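Local coordinates for avirulence protein AvrP123 (Melampsora lini, PDB 5VJJ), which binds three zinc ions and is a flax-rust effector, possibly acting in the plant nucleus, that is recognised by the flax resistance protein P, at residues G12-L17 with A22-P27. Residues are numbered along the deposited sequence; the frame is centred on the assembly and turned at random.
Sequences GVVQCL and APLTQP. With ZN (zinc ion), chain C.
Leu24 reaches across to Val14 with its CD2 methyl, which lies 3.6 Å from Val14 CG1, the two side chains crossing at about a right angle. Val14 has CG1 between its backbone N and carbonyl carbon (chi1 68°), and this turns the methyl over the partner strand, where it also comes within 4.4 Å of Ala22 CB. The small Ala22 suits this face: its methyl, like the side chains of Val14 and Cys16, packs on Tyr56 of strand 51-58, and its size probably lets all three meet that residue. Strands 13-15 and 21-23 form an antiparallel beta hairpin, in which Val14 and Ala22 are a hydrogen-bonded pair: Val14 N donates to Ala22 O at 2.8 Å, and Ala22 N donates back to Val14 O. Val13 faces Pro23 in the neighbouring non-hydrogen-bonded pair, a place where proline's missing N-H costs no bond across the hairpin. Past it, Leu24 N donates to Gly12 O at 3.0 Å, continuing the pairing. At the other end of the contact Cys16 SG binds zinc at 2.4 Å, a role that suits a cysteine sulfur, with Cys18, Cys58 and Cys61 completing the four-cysteine site.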
ATOM      1  N   GLY A  12     -15.438   3.177   0.740  1.00 23.55           N
ATOM      2  CA  GLY A  12     -14.713   3.945  -0.241  1.00 23.11           C
ATOM      3  C   GLY A  12     -14.498   3.163  -1.521  1.00 24.45           C
ATOM      4  O   GLY A  12     -14.854   1.993  -1.658  1.00 25.71           O
ATOM      5  N   VAL A  13     -13.909   3.849  -2.491  1.00 30.94           N
ATOM      6  CA  VAL A  13     -13.540   3.248  -3.759  1.00 29.75           C
ATOM      7  C   VAL A  13     -12.044   3.452  -3.950  1.00 30.51           C
ATOM      8  O   VAL A  13     -11.420   4.300  -3.309  1.00 32.09           O
ATOM      9  CB  VAL A  13     -14.336   3.840  -4.940  1.00 29.69           C
ATOM     10  CG1 VAL A  13     -15.821   3.539  -4.772  1.00 29.01           C
ATOM     11  CG2 VAL A  13     -14.102   5.342  -5.044  1.00 31.45           C
ATOM     12  N   VAL A  14     -11.464   2.650  -4.841  1.00 29.60           N
ATOM     13  CA  VAL A  14     -10.028   2.679  -5.078  1.00 30.36           C
ATOM     14  C   VAL A  14      -9.776   2.316  -6.532  1.00 29.92           C
ATOM     15  O   VAL A  14     -10.593   1.660  -7.184  1.00 31.74           O
ATOM     16  CB  VAL A  14      -9.273   1.719  -4.121  1.00 32.06           C
ATOM     17  CG1 VAL A  14      -9.597   0.257  -4.435  1.00 28.16           C
ATOM     18  CG2 VAL A  14      -7.781   1.965  -4.167  1.00 33.50           C
ATOM     19  N   GLN A  15      -8.636   2.758  -7.047  1.00 31.22           N
ATOM     20  CA  GLN A  15      -8.198   2.358  -8.377  1.00 31.23           C
ATOM     21  C   GLN A  15      -7.501   1.004  -8.291  1.00 30.23           C
ATOM     22  O   GLN A  15      -6.522   0.849  -7.554  1.00 30.72           O
ATOM     23  CB  GLN A  15      -7.269   3.412  -8.974  1.00 33.41           C
ATOM     24  CG  GLN A  15      -6.897   3.145 -10.419  1.00 37.66           C
ATOM     25  CD  GLN A  15      -6.371   4.379 -11.134  1.00 39.82           C
ATOM     26  OE1 GLN A  15      -5.719   5.235 -10.533  1.00 37.88           O
ATOM     27  NE2 GLN A  15      -6.657   4.477 -12.427  1.00 46.39           N
ATOM     28  N   CYS A  16      -8.020   0.024  -9.024  1.00 37.78           N
ATOM     29  CA  CYS A  16      -7.385  -1.282  -9.091  1.00 34.19           C
ATOM     30  C   CYS A  16      -6.084  -1.187  -9.886  1.00 39.38           C
ATOM     31  O   CYS A  16      -5.827  -0.210 -10.595  1.00 39.39           O
ATOM     32  CB  CYS A  16      -8.333  -2.304  -9.730  1.00 32.81           C
ATOM     33  SG  CYS A  16      -7.618  -3.957 -10.049  1.00 34.49           S
ATOM     34  N   LEU A  17      -5.247  -2.219  -9.754  1.00 31.34           N
ATOM     35  CA  LEU A  17      -3.993  -2.235 -10.498  1.00 30.77           C
ATOM     36  C   LEU A  17      -4.230  -2.216 -12.001  1.00 31.49           C
ATOM     37  O   LEU A  17      -3.365  -1.759 -12.758  1.00 48.75           O
ATOM     38  CB  LEU A  17      -3.168  -3.455 -10.111  1.00 30.18           C
ATOM     39  CG  LEU A  17      -2.712  -3.483  -8.653  1.00 36.25           C
ATOM     40  CD1 LEU A  17      -2.069  -4.824  -8.344  1.00 31.03           C
ATOM     41  CD2 LEU A  17      -1.755  -2.339  -8.363  1.00 31.97           C
ATOM     42  N   ALA A  22     -12.623   0.453  -8.308  1.00 40.45           N
ATOM     43  CA  ALA A  22     -13.167  -0.705  -7.620  1.00 35.39           C
ATOM     44  C   ALA A  22     -13.683  -0.306  -6.246  1.00 20.55           C
ATOM     45  O   ALA A  22     -13.150   0.617  -5.618  1.00 25.40           O
ATOM     46  CB  ALA A  22     -12.109  -1.806  -7.461  1.00 28.38           C
ATOM     47  N   PRO A  23     -14.722  -0.984  -5.755  1.00 16.27           N
ATOM     48  CA  PRO A  23     -15.214  -0.711  -4.401  1.00 15.74           C
ATOM     49  C   PRO A  23     -14.391  -1.456  -3.360  1.00 35.54           C
ATOM     50  O   PRO A  23     -14.201  -2.673  -3.454  1.00 15.61           O
ATOM     51  CB  PRO A  23     -16.653  -1.231  -4.443  1.00 18.98           C
ATOM     52  CG  PRO A  23     -16.569  -2.403  -5.375  1.00 15.31           C
ATOM     53  CD  PRO A  23     -15.552  -1.995  -6.438  1.00 15.29           C
ATOM     54  N   LEU A  24     -13.900  -0.721  -2.369  1.00 55.41           N
ATOM     55  CA  LEU A  24     -13.302  -1.357  -1.206  1.00 32.29           C
ATOM     56  C   LEU A  24     -14.349  -2.197  -0.495  1.00 30.78           C
ATOM     57  O   LEU A  24     -15.514  -1.806  -0.398  1.00 29.57           O
ATOM     58  CB  LEU A  24     -12.747  -0.308  -0.242  1.00 40.61           C
ATOM     59  CG  LEU A  24     -11.614   0.577  -0.749  1.00 25.03           C
ATOM     60  CD1 LEU A  24     -11.390   1.699   0.241  1.00 20.22           C
ATOM     61  CD2 LEU A  24     -10.350  -0.248  -0.945  1.00 20.63           C
ATOM     62  N   THR A  25     -13.933  -3.366  -0.004  1.00 32.32           N
ATOM     63  CA  THR A  25     -14.811  -4.205   0.798  1.00 27.70           C
ATOM     64  C   THR A  25     -14.590  -4.034   2.295  1.00 22.63           C
ATOM     65  O   THR A  25     -15.460  -4.429   3.082  1.00 20.31           O
ATOM     66  CB  THR A  25     -14.636  -5.679   0.413  1.00 21.38           C
ATOM     67  OG1 THR A  25     -13.260  -6.052   0.541  1.00 35.61           O
ATOM     68  CG2 THR A  25     -15.101  -5.901  -1.022  1.00 24.01           C
ATOM     69  N   GLN A  26     -13.460  -3.460   2.695  1.00 16.43           N
ATOM     70  CA  GLN A  26     -13.255  -2.971   4.051  1.00 22.69           C
ATOM     71  C   GLN A  26     -12.354  -1.749   3.970  1.00 21.16           C
ATOM     72  O   GLN A  26     -11.689  -1.534   2.951  1.00 24.16           O
ATOM     73  CB  GLN A  26     -12.639  -4.046   4.959  1.00 23.07           C
ATOM     74  CG  GLN A  26     -11.362  -4.664   4.415  1.00 43.73           C
ATOM     75  CD  GLN A  26     -10.858  -5.808   5.276  1.00 21.02           C
ATOM     76  OE1 GLN A  26     -10.803  -6.954   4.833  1.00 60.87           O
ATOM     77  NE2 GLN A  26     -10.483  -5.500   6.513  1.00 26.52           N
ATOM     78  N   PRO A  27     -12.328  -0.915   5.006  1.00 24.45           N
ATOM     79  CA  PRO A  27     -11.444   0.256   4.983  1.00 26.91           C
ATOM     80  C   PRO A  27      -9.993  -0.171   4.857  1.00 44.14           C
ATOM     81  O   PRO A  27      -9.643  -1.307   5.208  1.00 25.69           O
ATOM     82  CB  PRO A  27     -11.710   0.940   6.335  1.00 19.00           C
ATOM     83  CG  PRO A  27     -13.017   0.393   6.807  1.00 24.51           C
ATOM     84  CD  PRO A  27     -13.114  -0.992   6.251  1.00 27.54           C
TER
HETATM   85 ZN    ZN C 201      -9.056  -4.528 -11.845  1.00 30.01          ZN